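Local coordinates for protein endoglucanase EG-II (Hypocrea jecorina, PDB 3QR3) that hydrolyses internal beta-1,4-glucosidic bonds of cellulose through a TIM-barrel catalytic domain of glycoside hydrolase family 5, at residues V28-L32 with K33-G37; G264-Q267 with S268-Q271. All coordinates share one frame; numbering follows the deposited sequence.

Contact 1 of 2, residues V28-L32 with K33-G37; sequences VYPPL and KNFTG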
loop_
_atom_site.group_PDB
_atom_site.type_symbol
_atom_site.label_atom_id
_atom_site.label_comp_id
_atom_site.label_asym_id
_atom_site.label_seq_id
_atom_site.Cartn_x
_atom_site.Cartn_y
_atom_site.Cartn_z
ATOM N N VAL A 28 1.042 -15.553 9.677
ATOM C CA VAL A 28 0.568 -15.090 8.362
ATOM C C VAL A 28 -0.623 -15.941 7.923
ATOM O O VAL A 28 -0.725 -17.105 8.293
ATOM C CB VAL A 28 1.663 -15.143 7.274
ATOM C CG1 VAL A 28 2.814 -14.193 7.624
ATOM C CG2 VAL A 28 2.159 -16.578 7.089
ATOM N N TYR A 29 -1.531 -15.350 7.157
ATOM C CA TYR A 29 -2.675 -16.082 6.613
ATOM C C TYR A 29 -2.836 -15.580 5.183
ATOM O O TYR A 29 -3.737 -14.795 4.890
ATOM C CB TYR A 29 -3.940 -15.825 7.450
ATOM C CG TYR A 29 -5.150 -16.703 7.102
ATOM C CD1 TYR A 29 -4.995 -18.055 6.816
ATOM C CD2 TYR A 29 -6.439 -16.185 7.106
ATOM C CE1 TYR A 29 -6.090 -18.861 6.510
ATOM C CE2 TYR A 29 -7.544 -16.984 6.804
ATOM C CZ TYR A 29 -7.359 -18.320 6.501
ATOM O OH TYR A 29 -8.445 -19.129 6.217
ATOM N N PRO A 30 -1.927 -16.007 4.292
ATOM C CA PRO A 30 -1.849 -15.416 2.950
ATOM C C PRO A 30 -3.084 -15.720 2.115
ATOM O O PRO A 30 -3.657 -16.807 2.239
ATOM C CB PRO A 30 -0.596 -16.071 2.350
ATOM C CG PRO A 30 0.212 -16.552 3.568
ATOM C CD PRO A 30 -0.863 -16.999 4.523
ATOM N N PRO A 31 -3.508 -14.752 1.284
ATOM C CA PRO A 31 -4.672 -14.908 0.404
ATOM C C PRO A 31 -4.323 -15.655 -0.892
ATOM O O PRO A 31 -4.594 -15.166 -1.989
ATOM C CB PRO A 31 -5.064 -13.454 0.092
ATOM C CG PRO A 31 -3.768 -12.693 0.161
ATOM C CD PRO A 31 -2.867 -13.429 1.142
ATOM N N LEU A 32 -3.701 -16.819 -0.749
ATOM C CA LEU A 32 -3.484 -17.733 -1.864
ATOM C C LEU A 32 -4.247 -19.010 -1.534
ATOM O O LEU A 32 -3.958 -19.670 -0.524
ATOM C CB LEU A 32 -2.004 -18.056 -2.036
ATOM C CG LEU A 32 -1.137 -16.961 -2.634
ATOM C CD1 LEU A 32 0.332 -17.322 -2.499
ATOM C CD2 LEU A 32 -1.510 -16.726 -4.104
ATOM N N LYS A 33 -5.216 -19.345 -2.375
ATOM C CA LYS A 33 -6.154 -20.419 -2.064
ATOM C C LYS A 33 -5.458 -21.714 -1.651
ATOM O O LYS A 33 -5.835 -22.331 -0.655
ATOM C CB LYS A 33 -7.105 -20.669 -3.232
ATOM C CG LYS A 33 -8.256 -21.607 -2.884
ATOM C CD LYS A 33 -9.292 -21.655 -3.992
ATOM C CE LYS A 33 -10.456 -22.576 -3.628
ATOM N NZ LYS A 33 -11.470 -22.607 -4.724
ATOM N N ASN A 34 -4.443 -22.120 -2.410
ATOM C CA ASN A 34 -3.763 -23.383 -2.129
ATOM C C ASN A 34 -2.390 -23.175 -1.497
ATOM O O ASN A 34 -1.433 -23.870 -1.834
ATOM C CB ASN A 34 -3.646 -24.247 -3.393
ATOM C CG ASN A 34 -3.508 -25.739 -3.074
ATOM O OD1 ASN A 34 -4.105 -26.238 -2.123
ATOM N ND2 ASN A 34 -2.714 -26.452 -3.872
ATOM N N PHE A 35 -2.308 -22.227 -0.570
ATOM C CA PHE A 35 -1.056 -21.907 0.129
ATOM C C PHE A 35 -0.432 -23.101 0.872
ATOM O O PHE A 35 0.793 -23.196 0.983
ATOM C CB PHE A 35 -1.287 -20.769 1.129
ATOM C CG PHE A 35 -0.039 -20.331 1.857
ATOM C CD1 PHE A 35 0.890 -19.520 1.236
ATOM C CD2 PHE A 35 0.195 -20.730 3.169
ATOM C CE1 PHE A 35 2.038 -19.110 1.901
ATOM C CE2 PHE A 35 1.339 -20.327 3.844
ATOM C CZ PHE A 35 2.259 -19.514 3.206
ATOM N N THR A 36 -1.268 -23.997 1.397
ATOM C CA THR A 36 -0.757 -25.137 2.151
ATOM C C THR A 36 -1.122 -26.498 1.569
ATOM O O THR A 36 -0.653 -27.522 2.065
ATOM C CB THR A 36 -1.276 -25.142 3.590
ATOM O OG1 THR A 36 -2.681 -25.401 3.575
ATOM C CG2 THR A 36 -1.005 -23.809 4.279
ATOM N N GLY A 37 -1.963 -26.526 0.540
ATOM C CA GLY A 37 -2.435 -27.798 0.023
ATOM C C GLY A 37 -3.838 -28.131 0.513
ATOM O O GLY A 37 -4.480 -29.037 -0.010
#
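Pro30 lies over one face of the Phe35 ring and Leu32 stands at the edge of the same ring, close to its plane, so the phenyl group is bounded by the chain that has just led up to it. The approach is a CH-pi contact: Pro30 CG sits 3.6 Å from the centroid of the Phe35 ring, 15° off its normal, displaced toward the CE1 and CZ rim, while Pro30 CB hangs over CD1. Phe35 reaches back this far because its CG is anti to the backbone N (chi1 -178°), which carries the ring back over Pro30. Nearer the backbone, Leu32 CB and Phe35 CB approach to 4.2 Å.

The fold-back is a type I beta turn from Leu32 to Phe35, within the long loop that joins the first barrel strand, 5-11, to helix 44-55 of the TIM barrel. Its closing bond runs from Phe35 N to Leu32 O at 3.0 Å, bent to 140° at the hydrogen. Just before it, Pro31 forms the centre of an inverse gamma turn, with a weak bond from Leu32 N to Pro30 O.

Lys33, at the turn's outer corner, extends its chain away from the prolines. Helix 80-95 receives Leu32 on Gln88 and Leu89, and its Lys85 makes a cation-pi contact with Phe35 as well as a hydrogen bond to Phe35 O.

Contact 2 of 2, residues G264-Q267 with S268-Q271; sequences GNVQ and SCIQ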
loop_
_atom_site.group_PDB
_atom_site.type_symbol
_atom_site.label_atom_id
_atom_site.label_comp_id
_atom_site.label_asym_id
_atom_site.label_seq_id
_atom_site.Cartn_x
_atom_site.Cartn_y
_atom_site.Cartn_z
ATOM N N GLY A 264 -16.622 1.623 7.146
ATOM C CA GLY A 264 -17.641 0.609 7.322
ATOM C C GLY A 264 -18.541 0.506 6.103
ATOM O O GLY A 264 -18.609 1.421 5.277
ATOM N N ASN A 265 -19.234 -0.621 5.978
ATOM C CA ASN A 265 -20.215 -0.769 4.915
ATOM C C ASN A 265 -21.560 -0.226 5.396
ATOM O O ASN A 265 -22.511 -0.973 5.586
ATOM C CB ASN A 265 -20.318 -2.230 4.494
ATOM C CG ASN A 265 -19.054 -2.720 3.828
ATOM O OD1 ASN A 265 -18.735 -2.305 2.712
ATOM N ND2 ASN A 265 -18.310 -3.585 4.517
ATOM N N VAL A 266 -21.599 1.085 5.617
ATOM C CA VAL A 266 -22.740 1.769 6.209
ATOM C C VAL A 266 -22.963 3.107 5.494
ATOM O O VAL A 266 -22.058 3.624 4.824
ATOM C CB VAL A 266 -22.509 2.038 7.710
ATOM C CG1 VAL A 266 -22.418 0.733 8.479
ATOM C CG2 VAL A 266 -21.239 2.869 7.911
ATOM N N GLN A 267 -24.158 3.670 5.656
ATOM C CA GLN A 267 -24.555 4.876 4.922
ATOM C C GLN A 267 -23.602 6.059 5.093
ATOM O O GLN A 267 -23.287 6.746 4.117
ATOM C CB GLN A 267 -25.974 5.301 5.311
ATOM C CG GLN A 267 -26.542 6.401 4.425
ATOM C CD GLN A 267 -26.625 5.988 2.962
ATOM O OE1 GLN A 267 -27.017 4.865 2.645
ATOM N NE2 GLN A 267 -26.256 6.898 2.065
ATOM N N SER A 268 -23.150 6.314 6.320
ATOM C CA SER A 268 -22.235 7.438 6.564
ATOM C C SER A 268 -20.979 7.369 5.694
ATOM O O SER A 268 -20.499 8.393 5.200
ATOM C CB SER A 268 -21.845 7.529 8.044
ATOM O OG SER A 268 -21.103 6.395 8.461
ATOM N N CYS A 269 -20.447 6.160 5.511
ATOM C CA CYS A 269 -19.240 5.975 4.705
ATOM C C CYS A 269 -19.547 5.963 3.214
ATOM O O CYS A 269 -18.747 6.438 2.405
ATOM C CB CYS A 269 -18.512 4.695 5.099
ATOM S SG CYS A 269 -17.982 4.700 6.821
ATOM N N ILE A 270 -20.698 5.409 2.845
ATOM C CA ILE A 270 -21.132 5.458 1.454
ATOM C C ILE A 270 -21.197 6.909 1.000
ATOM O O ILE A 270 -20.818 7.232 -0.121
ATOM C CB ILE A 270 -22.480 4.743 1.244
ATOM C CG1 ILE A 270 -22.266 3.224 1.305
ATOM C CG2 ILE A 270 -23.100 5.163 -0.089
ATOM C CD1 ILE A 270 -23.544 2.402 1.308
ATOM N N GLN A 271 -21.643 7.794 1.886
ATOM C CA GLN A 271 -21.671 9.213 1.551
ATOM C C GLN A 271 -20.276 9.835 1.572
ATOM O O GLN A 271 -19.853 10.429 0.580
ATOM C CB GLN A 271 -22.625 10.002 2.456
ATOM C CG GLN A 271 -22.565 11.512 2.196
ATOM C CD GLN A 271 -23.667 12.293 2.897
ATOM O OE1 GLN A 271 -23.564 13.508 3.074
ATOM N NE2 GLN A 271 -24.723 11.598 3.297
HETATM O O HOH W 1 -26.355 9.602 3.587
#
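Cys269 packs back against Gly264 at the start of helix 267-281, its CB 3.3 Å from Gly264 O and its SG 3.4 Å from Gly264 N. The sulfur is turned there with chi1 -61°, anti to its own carbonyl carbon, and carries on into the disulfide with Cys233. Val266 closes the same side: its CG2 branch lies 3.9 Å from Cys269 SG and also touches Ser268 OG, whose hydroxyl is hydrogen-bonded to Glu232 OE1 and Cys233 N. The tight side is thus fastened to the 232-233 segment by both a covalent and a polar link.

Ile270 lays its CG1 3.5 Å from Val266 O and also meets Ser323 of helix 319-325. The looser, solvent-facing part belongs to Gln267 and Gln271. Gln267, bent at chi2 (60°), crosses Ile270 at about a right angle, its NE2 only grazing Ile270 CG2 at 4.2 Å. The same NE2 donates to a water, which Gln271, in one of its two conformers, may also reach through a weak bond from its NE2.

The backbone here takes on helical bonding. Val266 O receives Ile270 N at 3.0 Å, together with a weak bond from Cys269 N, and Gln267 O takes the next bond, from Gln271 N. With Val266 at the N-cap position, this is the first turn of a barrel helix, which follows strand 256-261 in a beta-alpha unit of the TIM barrel.

How the contacts relate
From the N terminus, the chain runs through strand 5-11 into the long loop where contact 1 folds residues 28-37 back on themselves before helix 44-55 begins. Contact 2 comes much later, after strand 256-261, where residues 264-271 turn out of a loop into helix 267-281. The two follow in series, neither enclosing nor crossing the other, and each is local to one beta-to-alpha connection of the same TIM barrel. Contacts 1 and 2 do not touch: their centres are about 31 Å apart and their nearest atoms about 17 Å apart. Contact 1 rests against helices 66-69 and 80-95, whereas contact 2 joins the 231-233 segment and helix 319-325 near the C-terminal end.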